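Local coordinates for protein ftsY (Mycoplasma mycoides, PDB 1ZU5) that is a signal recognition particle receptor of the SRP54 family, built from a helical bundle domain and a P-loop GTPase-type domain, at residues Ser257-Thr262 against Ile282-Ile287; Phe108-Val113 against Leu232-Ala237; Ser81-Tyr86 against Asp300-Ile305; Tyr96-Lys101 against Pro228-Leu233; Met51-Lys56 against Ile276-Asn281. All blocks are in the same frame, centred on the assembly; numbering follows the deposited sequence.

Contact 1: Ser257-Thr262 against Ile282-Ile287; sequences SGIILT and IPIKMI
The neighbouring parallel strands 258-262 and 284-288 meet here in the central sheet, with a beta bulge in their pairing. Ile259 pairs with Ile284, but Ile260 pairs with Met286, so one residue is skipped. Ile259 O takes up the irregularity by accepting two bonds, from Lys285 N at 2.9 Å and from Met286 N at 3.3 Å. Both donors lie in its carbonyl plane. On either side of the bulge, Ile259 N donates to Pro283 O (3.0 Å) and Leu261 N to Met286 O (3.1 Å). The strands are the two ends of a beta-alpha-beta unit whose helix, 272-279, covers the face carrying Ile259, Leu261 and Ile284. On that face Leu261 CD2 lies 4.0 Å from Ile284 CD1, and Leu261 runs alongside Ile287. Ile260 and Met286 lie side by side on the other face, toward helix 115-131. Gly258 lets Lys285 pass close by. The extended lysine chain brings CE to 3.5 Å from Ser257 O, and its NZ bonds to Arg97 O and forms a salt bridge with Glu230.

Contact 2: Phe108-Val113 against Leu232-Ala237; sequences FMLVGV and LLVIDA
Leu232 continues the parallel pairing of strand 230-236 with strand 106-111. Its N donates to Met109 O at 2.7 Å. Its O accepts from Val111 N at 2.8 Å. The Leu232 side chain crosses that of Leu110, with the two CD1 atoms 3.9 Å apart. With CG beside the backbone N (chi1 -49°), Leu232 CD1 is turned to Leu110. Leu233 turns to the other face. There its CD1 meets Val111 CG2 at 4.0 Å. Val234 N then donates to Val111 O (2.8 Å), and Val234 CG2 reaches Leu110 CD2 on the first face. Beyond this point the strands part. A water joins them instead: it donates to Val234 O at 2.7 Å and accepts from Val113 N at 3.2 Å. Gly112, where the chains separate, fits the first glycine of a probable P-loop (Walker A) leading into helix 115-131. That helix covers the face of Leu110, Leu232 and Val234 through Ser121 and Met125. Helix 240-253 touches Val111 and Ile235 on the other face. Strands 194-198 and 258-262 flank the pair within the sheet.

Contact 3: Ser81-Tyr86 against Asp300-Ile305; sequences SLYQAY and DIDQYI
Ile301 CD1 sits over one face of the Tyr86 ring, in a CH-pi contact 3.6 Å from the ring centroid. It is off-centre, nearer CG and CD2 of the ring. The two side chains run antiparallel past one another. Ile301 CG1 lies anti to the backbone N (chi1 -180°), which sends the CD1 branch to the ring. Tyr83 lies beside this pair. Ile305 CG1 comes to its ring edge, near the plane, and is 4.2 Å from Tyr83 CB. Asp302 OD1 approaches Tyr83 CE1 at 3.2 Å, with carboxylate and ring planes 21° apart. Leu82 CB meets Ile305 CD1 at 4.2 Å. Farther out, Asp300 is the N-cap of helix 301-309: its OD1 accepts from Gln303 N at 2.8 Å. Tyr304 OH is hydrogen-bonded to Gly270 O and Gly273 N, tying the helix to the loop before helix 272-279 and to its first turn. Leu274 of that helix touches Leu82 and Tyr86. This is apolar helix-helix packing, with the short segments crossing at 142°, that joins the C-terminal helix to helix 71-87.

Contact 4: Tyr96-Lys101 against Pro228-Leu233; sequences YRIDFK and PHEVLL
Ile98 crosses Glu230 at about a right angle, with Ile98 CD1 4.0 Å from Glu230 CG. Just before it, Arg97 turns its side chain back along its own loop, and NH2 forms a salt bridge with Asp99 OD1 at 3.3 Å. Ile98 CD1 also reaches Leu232 CD2 at 4.4 Å. Asp99 carries the polar link: its N donates to Glu230 OE2 at 2.8 Å, almost straight (174°), meeting OE2 end-on. The bend of Glu230 at chi2 (23°) helps bring OE2 to this N-H. The segment 96-101 lies in the irregular loop that leads from helix 93-96 to strand 106-111, and Asp99 centres an inverse gamma turn in it. A water donates to both Asp99 OD2 (2.6 Å) and His229 O (2.9 Å), adding a second bridge. Asp99 O lies against His229 CB at 3.7 Å. Arg104 is a further salt-bridge partner of Asp99 OD1. The other oxygen of Glu230, OE1, is hydrogen-bonded to Ser257 OG.

Contact 5: Met51-Lys56 against Ile276-Asn281; sequences MKMVLK and IKELLN
Glu278 reaches from helix 272-279 to three residues of helix 51-63. Its CB lies 4.0 Å from Met53 CG and equally near Met53 CE. CG comes next, 3.9 Å from Lys52 CB. It stands anti to the backbone N (chi1 -171°), which carries the side chain out toward the other helix. A bend at chi2 (51°) follows. CD then rests 3.8 Å from Lys52 CB, where the two side chains cross at about a right angle. At the tip the oxygens part. OE1 forms a salt bridge with Lys56 NZ at 3.4 Å and also meets Lys56 CE. Met53 CE comes within 3.5 Å of the same oxygen, Glu278 OE1. Glu278 OE2 lies 3.6 Å from Lys52 CD. Lys52 NZ extends past, and its charge, 4.8 Å from Glu278 OE2, would probably still help to stabilise the ionised carboxylate. Met53 CE also packs on Lys277 CG. The lysine then turns along its own helix, and its NZ donates to Asn281 OD1, just past the helix end. This surface contact links the helical bundle domain to the GTPase domain. Helix 34-46 packs on Met51 and Val54. On the other side, Ile276 and Leu280 lie against helix 240-253 and strand 258-262.

Contacts 1 and 2 lie in one mixed sheet, their centres 8 Å apart, and strands 230-236 and 258-262 are neighbours in it. Contact 4 shares Leu232 and Leu233 with contact 2 and ties the loop before strand 106-111 to the sheet. Helix 272-279 links contact 5 to contact 1, where Ile276 packs on Ile259 and Leu261. Contacts 3 and 5 are 13 Å apart between centres. They join successive bundle helices, 71-87 and 51-63, to late parts of the chain, and their segments alternate in sequence. Contacts 1, 2 and 4 fall between the segments of contact 3. Contacts 3 and 5 thus probably help to hold the helical bundle against the sheet domain, through segments far apart in sequence.

Contact 1: Ser257-Thr262 against Ile282-Ile287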
# COMPACT_ATOMS: atom_id res chain seq x y z
N SER A 257 -8.64 -1.80 5.00
CA SER A 257 -8.65 -0.40 5.39
C SER A 257 -7.48 0.41 4.87
O SER A 257 -7.53 1.62 4.83
CB SER A 257 -8.70 -0.30 6.90
OG SER A 257 -7.55 -0.90 7.41
N GLY A 258 -6.41 -0.24 4.47
CA GLY A 258 -5.28 0.50 3.91
C GLY A 258 -4.43 -0.41 3.04
O GLY A 258 -4.57 -1.64 3.10
N ILE A 259 -3.57 0.21 2.23
CA ILE A 259 -2.69 -0.52 1.33
C ILE A 259 -1.24 -0.33 1.72
O ILE A 259 -0.85 0.71 2.22
CB ILE A 259 -2.97 -0.13 -0.14
CG1 ILE A 259 -4.31 -0.76 -0.56
CG2 ILE A 259 -1.89 -0.62 -1.08
CD1 ILE A 259 -4.80 -0.25 -1.80
N ILE A 260 -0.46 -1.39 1.54
CA ILE A 260 1.00 -1.34 1.61
C ILE A 260 1.43 -1.62 0.20
O ILE A 260 1.30 -2.75 -0.27
CB ILE A 260 1.57 -2.39 2.53
CG1 ILE A 260 0.88 -2.29 3.91
CG2 ILE A 260 3.08 -2.20 2.64
CD1 ILE A 260 1.32 -3.35 4.90
N LEU A 261 1.85 -0.55 -0.49
CA LEU A 261 2.40 -0.59 -1.84
C LEU A 261 3.90 -0.85 -1.77
O LEU A 261 4.72 0.02 -1.42
CB LEU A 261 2.12 0.75 -2.55
CG LEU A 261 2.56 1.01 -3.98
CD1 LEU A 261 1.80 0.13 -5.05
CD2 LEU A 261 2.40 2.49 -4.28
N THR A 262 4.28 -2.06 -2.11
CA THR A 262 5.66 -2.46 -2.00
C THR A 262 6.36 -2.29 -3.34
O THR A 262 5.69 -2.18 -4.39
CB THR A 262 5.75 -3.92 -1.55
OG1 THR A 262 5.31 -4.77 -2.61
CG2 THR A 262 4.87 -4.19 -0.34
N ILE A 282 -9.08 2.84 -1.64
CA ILE A 282 -8.55 2.51 -0.32
C ILE A 282 -7.22 3.27 -0.23
O ILE A 282 -6.41 3.24 -1.19
CB ILE A 282 -8.31 1.00 -0.10
CG1 ILE A 282 -9.63 0.27 -0.04
CG2 ILE A 282 -7.61 0.74 1.23
CD1 ILE A 282 -9.52 -1.18 -0.48
N PRO A 283 -7.04 4.04 0.87
CA PRO A 283 -5.86 4.84 1.02
C PRO A 283 -4.60 3.98 1.12
O PRO A 283 -4.63 2.94 1.78
CB PRO A 283 -6.15 5.62 2.31
CG PRO A 283 -7.13 4.83 3.04
CD PRO A 283 -7.99 4.25 1.99
N ILE A 284 -3.53 4.41 0.45
CA ILE A 284 -2.20 3.83 0.65
C ILE A 284 -1.66 4.36 1.96
O ILE A 284 -1.57 5.57 2.12
CB ILE A 284 -1.24 4.19 -0.49
CG1 ILE A 284 -1.75 3.59 -1.80
CG2 ILE A 284 0.17 3.65 -0.20
CD1 ILE A 284 -1.08 4.16 -3.10
N LYS A 285 -1.34 3.48 2.91
CA LYS A 285 -0.83 3.92 4.21
C LYS A 285 0.67 3.75 4.40
O LYS A 285 1.29 4.52 5.13
CB LYS A 285 -1.57 3.20 5.33
CG LYS A 285 -3.09 3.50 5.28
CD LYS A 285 -3.74 3.33 6.62
CE LYS A 285 -5.22 3.62 6.50
NZ LYS A 285 -5.85 3.53 7.81
N MET A 286 1.24 2.73 3.76
CA MET A 286 2.67 2.52 3.81
C MET A 286 3.13 2.26 2.40
O MET A 286 2.39 1.78 1.55
CB MET A 286 3.07 1.35 4.71
CG MET A 286 2.57 1.42 6.20
SD MET A 286 3.48 2.68 7.15
CE MET A 286 4.52 1.74 8.27
N ILE A 287 4.39 2.58 2.17
CA ILE A 287 5.00 2.37 0.88
C ILE A 287 6.37 1.72 1.11
O ILE A 287 7.08 2.05 2.07
CB ILE A 287 4.99 3.69 0.12
CG1 ILE A 287 5.56 3.53 -1.28
CG2 ILE A 287 5.65 4.84 0.95
CD1 ILE A 287 5.12 4.67 -2.19

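Contact 2: Phe108-Val113 against Leu232-Ala237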
# COMPACT_ATOMS: atom_id res chain seq x y z
N PHE A 108 -3.46 -5.56 13.85
CA PHE A 108 -3.50 -5.32 12.38
C PHE A 108 -3.43 -6.67 11.69
O PHE A 108 -2.61 -7.52 12.05
CB PHE A 108 -2.31 -4.51 11.87
CG PHE A 108 -2.17 -3.11 12.46
CD1 PHE A 108 -0.96 -2.41 12.27
CD2 PHE A 108 -3.18 -2.52 13.20
CE1 PHE A 108 -0.77 -1.12 12.79
CE2 PHE A 108 -3.02 -1.25 13.73
CZ PHE A 108 -1.81 -0.54 13.53
N MET A 109 -4.24 -6.82 10.66
CA MET A 109 -4.24 -7.99 9.83
C MET A 109 -3.68 -7.67 8.48
O MET A 109 -4.04 -6.63 7.91
CB MET A 109 -5.66 -8.47 9.68
CG MET A 109 -6.12 -9.16 10.95
SD MET A 109 -7.79 -9.72 10.88
CE MET A 109 -8.14 -9.65 9.15
N LEU A 110 -2.81 -8.54 7.94
CA LEU A 110 -2.25 -8.35 6.59
C LEU A 110 -2.79 -9.36 5.61
O LEU A 110 -2.91 -10.56 5.93
CB LEU A 110 -0.72 -8.32 6.58
CG LEU A 110 -0.09 -6.91 6.59
CD1 LEU A 110 -0.24 -6.24 7.95
CD2 LEU A 110 1.34 -6.99 6.21
N VAL A 111 -3.16 -8.84 4.44
CA VAL A 111 -3.68 -9.63 3.33
C VAL A 111 -2.93 -9.33 2.03
O VAL A 111 -2.30 -8.26 1.87
CB VAL A 111 -5.28 -9.55 3.17
CG1 VAL A 111 -5.99 -9.81 4.49
CG2 VAL A 111 -5.75 -8.25 2.57
N GLY A 112 -2.99 -10.28 1.10
CA GLY A 112 -2.29 -10.14 -0.15
C GLY A 112 -2.05 -11.44 -0.88
O GLY A 112 -1.89 -12.49 -0.27
N VAL A 113 -1.94 -11.33 -2.20
CA VAL A 113 -1.78 -12.48 -3.09
C VAL A 113 -0.43 -13.14 -2.89
O VAL A 113 -0.33 -14.36 -2.73
CB VAL A 113 -2.00 -12.01 -4.52
CG1 VAL A 113 -1.54 -13.04 -5.56
CG2 VAL A 113 -3.48 -11.78 -4.65
N LEU A 232 -4.53 -4.60 6.27
CA LEU A 232 -3.69 -4.05 5.21
C LEU A 232 -3.40 -5.00 4.06
O LEU A 232 -2.85 -6.06 4.26
CB LEU A 232 -2.39 -3.48 5.81
CG LEU A 232 -2.59 -2.57 7.02
CD1 LEU A 232 -1.28 -2.46 7.79
CD2 LEU A 232 -3.09 -1.21 6.53
N LEU A 233 -3.78 -4.58 2.86
CA LEU A 233 -3.56 -5.23 1.61
C LEU A 233 -2.21 -4.88 0.93
O LEU A 233 -1.91 -3.72 0.64
CB LEU A 233 -4.74 -4.88 0.68
CG LEU A 233 -4.82 -5.34 -0.80
CD1 LEU A 233 -4.66 -6.83 -0.96
CD2 LEU A 233 -6.15 -4.76 -1.50
N VAL A 234 -1.38 -5.90 0.72
CA VAL A 234 -0.07 -5.71 0.13
C VAL A 234 -0.26 -5.75 -1.37
O VAL A 234 -0.87 -6.70 -1.90
CB VAL A 234 0.93 -6.82 0.64
CG1 VAL A 234 2.22 -6.79 -0.14
CG2 VAL A 234 1.21 -6.66 2.13
N ILE A 235 0.21 -4.70 -2.06
CA ILE A 235 0.18 -4.64 -3.55
C ILE A 235 1.60 -4.33 -4.03
O ILE A 235 2.22 -3.32 -3.59
CB ILE A 235 -0.77 -3.58 -4.09
CG1 ILE A 235 -2.16 -3.78 -3.54
CG2 ILE A 235 -0.78 -3.57 -5.61
CD1 ILE A 235 -3.16 -2.73 -4.03
N ASP A 236 2.12 -5.23 -4.88
CA ASP A 236 3.45 -5.12 -5.42
C ASP A 236 3.40 -4.16 -6.59
O ASP A 236 2.71 -4.43 -7.58
CB ASP A 236 3.92 -6.51 -5.86
CG ASP A 236 5.27 -6.49 -6.58
OD1 ASP A 236 5.78 -5.42 -6.98
OD2 ASP A 236 5.79 -7.60 -6.79
N ALA A 237 4.12 -3.04 -6.49
CA ALA A 237 4.00 -1.98 -7.52
C ALA A 237 4.46 -2.46 -8.88
O ALA A 237 4.00 -1.96 -9.89
CB ALA A 237 4.79 -0.71 -7.13
O HOH W 1 -2.10 -8.44 -3.50

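Contact 3: Ser81-Tyr86 against Asp300-Ile305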
# COMPACT_ATOMS: atom_id res chain seq x y z
N SER A 81 -3.53 18.89 -11.15
CA SER A 81 -4.54 17.92 -11.59
C SER A 81 -4.28 16.49 -11.09
O SER A 81 -5.21 15.83 -10.61
CB SER A 81 -4.67 17.96 -13.11
OG SER A 81 -4.91 19.30 -13.57
N LEU A 82 -3.02 16.03 -11.17
CA LEU A 82 -2.62 14.77 -10.56
C LEU A 82 -3.00 14.73 -9.10
O LEU A 82 -3.60 13.75 -8.63
CB LEU A 82 -1.11 14.56 -10.67
CG LEU A 82 -0.54 14.37 -12.08
CD1 LEU A 82 0.96 14.44 -11.99
CD2 LEU A 82 -0.97 13.08 -12.69
N TYR A 83 -2.64 15.79 -8.37
CA TYR A 83 -2.91 15.89 -6.94
C TYR A 83 -4.42 15.92 -6.65
O TYR A 83 -4.89 15.30 -5.71
CB TYR A 83 -2.22 17.15 -6.36
CG TYR A 83 -2.66 17.44 -4.93
CD1 TYR A 83 -1.98 16.86 -3.84
CD2 TYR A 83 -3.77 18.25 -4.68
CE1 TYR A 83 -2.41 17.09 -2.52
CE2 TYR A 83 -4.20 18.51 -3.35
CZ TYR A 83 -3.51 17.92 -2.28
OH TYR A 83 -3.93 18.16 -0.97
N GLN A 84 -5.18 16.67 -7.44
CA GLN A 84 -6.61 16.78 -7.24
C GLN A 84 -7.31 15.49 -7.64
O GLN A 84 -8.35 15.15 -7.07
CB GLN A 84 -7.17 17.96 -8.05
CG GLN A 84 -7.07 19.29 -7.30
CD GLN A 84 -7.19 20.51 -8.20
OE1 GLN A 84 -8.01 20.54 -9.13
NE2 GLN A 84 -6.36 21.53 -7.93
N ALA A 85 -6.77 14.78 -8.62
CA ALA A 85 -7.36 13.50 -9.02
C ALA A 85 -7.17 12.46 -7.89
O ALA A 85 -8.11 11.71 -7.56
CB ALA A 85 -6.76 13.02 -10.36
N TYR A 86 -5.99 12.45 -7.28
CA TYR A 86 -5.72 11.55 -6.17
C TYR A 86 -6.49 11.90 -4.92
O TYR A 86 -7.27 11.10 -4.42
CB TYR A 86 -4.22 11.44 -5.84
CG TYR A 86 -3.93 10.28 -4.89
CD1 TYR A 86 -3.38 9.08 -5.35
CD2 TYR A 86 -4.26 10.36 -3.53
CE1 TYR A 86 -3.14 8.02 -4.47
CE2 TYR A 86 -4.03 9.30 -2.64
CZ TYR A 86 -3.47 8.13 -3.11
OH TYR A 86 -3.26 7.08 -2.21
N ASP A 300 2.85 9.51 1.95
CA ASP A 300 2.55 10.95 1.98
C ASP A 300 2.27 11.39 0.55
O ASP A 300 3.15 11.33 -0.32
CB ASP A 300 3.75 11.73 2.55
CG ASP A 300 3.51 13.24 2.63
OD1 ASP A 300 3.35 13.92 1.59
OD2 ASP A 300 3.52 13.76 3.75
N ILE A 301 1.04 11.82 0.31
CA ILE A 301 0.58 12.17 -1.03
C ILE A 301 1.33 13.34 -1.67
O ILE A 301 1.64 13.30 -2.87
CB ILE A 301 -0.94 12.40 -1.06
CG1 ILE A 301 -1.42 12.77 -2.47
CG2 ILE A 301 -1.39 13.43 0.01
CD1 ILE A 301 -1.08 11.68 -3.57
N ASP A 302 1.64 14.38 -0.89
CA ASP A 302 2.42 15.50 -1.41
C ASP A 302 3.81 15.03 -1.82
O ASP A 302 4.25 15.33 -2.94
CB ASP A 302 2.48 16.66 -0.39
CG ASP A 302 1.09 17.05 0.16
OD1 ASP A 302 0.17 17.32 -0.62
OD2 ASP A 302 0.91 17.05 1.40
N GLN A 303 4.50 14.28 -0.95
CA GLN A 303 5.84 13.76 -1.32
C GLN A 303 5.75 12.90 -2.58
O GLN A 303 6.59 13.02 -3.47
CB GLN A 303 6.53 12.99 -0.17
CG GLN A 303 7.02 13.88 0.99
CD GLN A 303 7.84 15.08 0.49
OE1 GLN A 303 9.03 14.94 0.14
NE2 GLN A 303 7.20 16.28 0.43
N TYR A 304 4.73 12.05 -2.64
CA TYR A 304 4.44 11.23 -3.82
C TYR A 304 4.31 12.06 -5.08
O TYR A 304 4.98 11.79 -6.05
CB TYR A 304 3.14 10.39 -3.62
CG TYR A 304 2.89 9.40 -4.74
CD1 TYR A 304 3.58 8.18 -4.77
CD2 TYR A 304 1.99 9.67 -5.77
CE1 TYR A 304 3.37 7.27 -5.80
CE2 TYR A 304 1.78 8.75 -6.81
CZ TYR A 304 2.48 7.56 -6.80
OH TYR A 304 2.32 6.62 -7.79
N ILE A 305 3.39 13.03 -5.09
CA ILE A 305 3.24 13.94 -6.25
C ILE A 305 4.51 14.75 -6.53
O ILE A 305 5.01 14.77 -7.67
CB ILE A 305 2.06 14.91 -6.08
CG1 ILE A 305 0.74 14.16 -5.85
CG2 ILE A 305 1.96 15.83 -7.34
CD1 ILE A 305 0.38 13.18 -6.98

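Contact 4: Tyr96-Lys101 against Pro228-Leu233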
# COMPACT_ATOMS: atom_id res chain seq x y z
N TYR A 96 -5.46 8.56 5.66
CA TYR A 96 -4.18 7.85 5.49
C TYR A 96 -3.50 7.38 6.79
O TYR A 96 -2.51 6.65 6.74
CB TYR A 96 -3.16 8.64 4.67
CG TYR A 96 -3.63 9.23 3.34
CD1 TYR A 96 -4.86 8.89 2.76
CD2 TYR A 96 -2.80 10.14 2.65
CE1 TYR A 96 -5.27 9.44 1.55
CE2 TYR A 96 -3.20 10.70 1.44
CZ TYR A 96 -4.43 10.34 0.89
OH TYR A 96 -4.82 10.91 -0.31
N ARG A 97 -4.00 7.81 7.94
CA ARG A 97 -3.41 7.45 9.23
C ARG A 97 -3.62 5.97 9.54
O ARG A 97 -4.72 5.44 9.38
CB ARG A 97 -4.02 8.29 10.37
CG ARG A 97 -3.15 8.45 11.63
CD ARG A 97 -4.00 8.96 12.84
NE ARG A 97 -4.20 7.95 13.90
CZ ARG A 97 -5.26 7.87 14.71
NH1 ARG A 97 -6.27 8.74 14.58
NH2 ARG A 97 -5.33 6.92 15.65
N ILE A 98 -2.57 5.33 10.00
CA ILE A 98 -2.69 4.04 10.63
C ILE A 98 -3.32 4.26 11.98
O ILE A 98 -2.81 5.03 12.80
CB ILE A 98 -1.33 3.43 10.86
CG1 ILE A 98 -0.62 3.15 9.51
CG2 ILE A 98 -1.45 2.25 11.84
CD1 ILE A 98 -1.02 1.90 8.84
N ASP A 99 -4.41 3.55 12.23
CA ASP A 99 -5.10 3.64 13.48
C ASP A 99 -4.35 2.87 14.58
O ASP A 99 -4.68 1.72 14.88
CB ASP A 99 -6.56 3.19 13.29
CG ASP A 99 -7.39 3.34 14.55
OD1 ASP A 99 -6.92 4.03 15.49
OD2 ASP A 99 -8.49 2.74 14.62
N PHE A 100 -3.33 3.50 15.16
CA PHE A 100 -2.53 2.95 16.26
C PHE A 100 -2.68 3.84 17.51
O PHE A 100 -2.27 5.00 17.48
CB PHE A 100 -1.06 2.85 15.85
CG PHE A 100 -0.17 2.25 16.90
CD1 PHE A 100 0.24 0.91 16.81
CD2 PHE A 100 0.26 3.00 17.99
CE1 PHE A 100 1.06 0.34 17.80
CE2 PHE A 100 1.08 2.44 18.99
CZ PHE A 100 1.47 1.11 18.89
N LYS A 101 -3.25 3.30 18.59
CA LYS A 101 -3.42 4.02 19.87
C LYS A 101 -2.55 3.43 20.96
O LYS A 101 -2.24 2.25 20.94
CB LYS A 101 -4.86 3.97 20.36
CG LYS A 101 -5.73 5.13 19.92
CD LYS A 101 -6.74 4.69 18.88
CE LYS A 101 -7.97 5.56 18.94
NZ LYS A 101 -7.68 6.88 18.27
N PRO A 228 -10.47 -5.83 13.93
CA PRO A 228 -9.12 -5.34 13.64
C PRO A 228 -9.08 -3.84 13.41
O PRO A 228 -9.99 -3.27 12.83
CB PRO A 228 -8.68 -6.13 12.41
CG PRO A 228 -9.91 -6.67 11.82
CD PRO A 228 -11.03 -6.64 12.82
N HIS A 229 -8.01 -3.23 13.88
CA HIS A 229 -7.79 -1.78 13.76
C HIS A 229 -7.33 -1.38 12.36
O HIS A 229 -7.56 -0.28 11.93
CB HIS A 229 -6.82 -1.30 14.83
CG HIS A 229 -7.22 -1.77 16.20
ND1 HIS A 229 -8.41 -1.40 16.79
CD2 HIS A 229 -6.62 -2.64 17.05
CE1 HIS A 229 -8.51 -2.00 17.96
NE2 HIS A 229 -7.45 -2.76 18.14
N GLU A 230 -6.74 -2.33 11.65
CA GLU A 230 -6.15 -2.14 10.32
C GLU A 230 -6.25 -3.52 9.66
O GLU A 230 -6.09 -4.57 10.31
CB GLU A 230 -4.69 -1.70 10.48
CG GLU A 230 -4.15 -0.39 9.82
CD GLU A 230 -5.17 0.72 9.49
OE1 GLU A 230 -5.89 0.65 8.45
OE2 GLU A 230 -5.22 1.71 10.24
N VAL A 231 -6.63 -3.51 8.39
CA VAL A 231 -6.58 -4.70 7.56
C VAL A 231 -5.83 -4.28 6.32
O VAL A 231 -6.41 -3.65 5.43
CB VAL A 231 -7.97 -5.20 7.16
CG1 VAL A 231 -7.84 -6.30 6.08
CG2 VAL A 231 -8.75 -5.68 8.39
N LEU A 232 -4.53 -4.60 6.27
CA LEU A 232 -3.69 -4.05 5.21
C LEU A 232 -3.40 -5.00 4.06
O LEU A 232 -2.85 -6.06 4.26
CB LEU A 232 -2.39 -3.48 5.81
CG LEU A 232 -2.59 -2.57 7.02
CD1 LEU A 232 -1.28 -2.46 7.79
CD2 LEU A 232 -3.09 -1.21 6.53
N LEU A 233 -3.78 -4.58 2.86
CA LEU A 233 -3.56 -5.23 1.61
C LEU A 233 -2.21 -4.88 0.93
O LEU A 233 -1.91 -3.72 0.64
CB LEU A 233 -4.74 -4.88 0.68
CG LEU A 233 -4.82 -5.34 -0.80
CD1 LEU A 233 -4.66 -6.83 -0.96
CD2 LEU A 233 -6.15 -4.76 -1.50
O HOH W 2 -9.76 1.38 12.84

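Contact 5: Met51-Lys56 against Ile276-Asn281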
# COMPACT_ATOMS: atom_id res chain seq x y z
N MET A 51 -7.41 4.34 -17.22
CA MET A 51 -8.09 5.23 -18.18
C MET A 51 -8.97 6.27 -17.53
O MET A 51 -9.05 7.39 -18.01
CB MET A 51 -8.87 4.42 -19.23
CG MET A 51 -7.96 3.65 -20.19
SD MET A 51 -6.78 4.75 -21.02
CE MET A 51 -8.01 5.79 -21.85
N LYS A 52 -9.65 5.90 -16.45
CA LYS A 52 -10.48 6.86 -15.75
C LYS A 52 -9.63 8.01 -15.20
O LYS A 52 -9.94 9.18 -15.40
CB LYS A 52 -11.30 6.18 -14.67
CG LYS A 52 -12.56 5.52 -15.22
CD LYS A 52 -13.04 4.43 -14.31
CE LYS A 52 -14.47 4.03 -14.63
NZ LYS A 52 -14.70 2.68 -14.10
N MET A 53 -8.53 7.68 -14.54
CA MET A 53 -7.64 8.69 -14.07
C MET A 53 -7.08 9.54 -15.23
O MET A 53 -6.93 10.74 -15.08
CB MET A 53 -6.54 8.07 -13.23
CG MET A 53 -6.93 7.86 -11.78
SD MET A 53 -7.36 9.41 -10.91
CE MET A 53 -8.12 8.76 -9.41
N VAL A 54 -6.81 8.92 -16.37
CA VAL A 54 -6.29 9.66 -17.52
C VAL A 54 -7.28 10.72 -17.95
O VAL A 54 -6.88 11.85 -18.21
CB VAL A 54 -5.98 8.76 -18.70
CG1 VAL A 54 -5.90 9.59 -20.02
CG2 VAL A 54 -4.68 8.10 -18.45
N LEU A 55 -8.56 10.38 -17.98
CA LEU A 55 -9.57 11.31 -18.42
C LEU A 55 -9.79 12.45 -17.43
O LEU A 55 -9.99 13.58 -17.85
CB LEU A 55 -10.88 10.58 -18.69
CG LEU A 55 -11.99 11.40 -19.37
CD1 LEU A 55 -11.43 12.08 -20.61
CD2 LEU A 55 -13.17 10.52 -19.74
N LYS A 56 -9.81 12.12 -16.13
CA LYS A 56 -9.96 13.08 -15.03
C LYS A 56 -8.85 14.10 -15.07
O LYS A 56 -9.13 15.28 -15.13
CB LYS A 56 -9.98 12.38 -13.64
CG LYS A 56 -11.35 11.84 -13.19
CD LYS A 56 -11.39 11.60 -11.66
CE LYS A 56 -11.49 10.13 -11.28
NZ LYS A 56 -12.86 9.62 -11.56
N ILE A 276 -4.66 2.82 -7.88
CA ILE A 276 -5.18 2.23 -6.66
C ILE A 276 -6.41 3.00 -6.11
O ILE A 276 -7.40 2.42 -5.69
CB ILE A 276 -4.07 2.13 -5.64
CG1 ILE A 276 -3.13 0.95 -6.00
CG2 ILE A 276 -4.66 2.02 -4.22
CD1 ILE A 276 -1.83 0.89 -5.22
N LYS A 277 -6.32 4.31 -6.12
CA LYS A 277 -7.35 5.18 -5.65
C LYS A 277 -8.61 5.03 -6.49
O LYS A 277 -9.72 4.93 -5.97
CB LYS A 277 -6.81 6.61 -5.78
CG LYS A 277 -7.82 7.73 -5.61
CD LYS A 277 -8.38 7.75 -4.20
CE LYS A 277 -9.57 8.70 -4.17
NZ LYS A 277 -10.10 8.78 -2.79
N GLU A 278 -8.43 5.03 -7.81
CA GLU A 278 -9.52 4.77 -8.72
C GLU A 278 -10.15 3.39 -8.53
O GLU A 278 -11.32 3.30 -8.44
CB GLU A 278 -9.02 4.90 -10.16
CG GLU A 278 -10.15 4.88 -11.20
CD GLU A 278 -11.25 5.85 -10.89
OE1 GLU A 278 -10.95 7.02 -10.60
OE2 GLU A 278 -12.44 5.44 -10.93
N LEU A 279 -9.38 2.32 -8.46
CA LEU A 279 -10.00 1.01 -8.63
C LEU A 279 -10.40 0.43 -7.31
O LEU A 279 -11.31 -0.35 -7.25
CB LEU A 279 -9.08 0.06 -9.39
CG LEU A 279 -8.48 0.55 -10.72
CD1 LEU A 279 -7.69 -0.58 -11.36
CD2 LEU A 279 -9.61 0.96 -11.62
N LEU A 280 -9.72 0.85 -6.25
CA LEU A 280 -10.02 0.32 -4.92
C LEU A 280 -10.57 1.36 -3.97
O LEU A 280 -11.28 1.04 -3.05
CB LEU A 280 -8.77 -0.34 -4.31
CG LEU A 280 -8.16 -1.57 -4.98
CD1 LEU A 280 -7.28 -1.15 -6.10
CD2 LEU A 280 -7.28 -2.23 -3.99
N ASN A 281 -10.22 2.62 -4.16
CA ASN A 281 -10.63 3.69 -3.25
C ASN A 281 -10.31 3.31 -1.86
O ASN A 281 -11.16 3.42 -1.00
CB ASN A 281 -12.13 3.98 -3.37
CG ASN A 281 -12.52 5.30 -2.75
OD1 ASN A 281 -11.69 6.22 -2.58
ND2 ASN A 281 -13.79 5.42 -2.38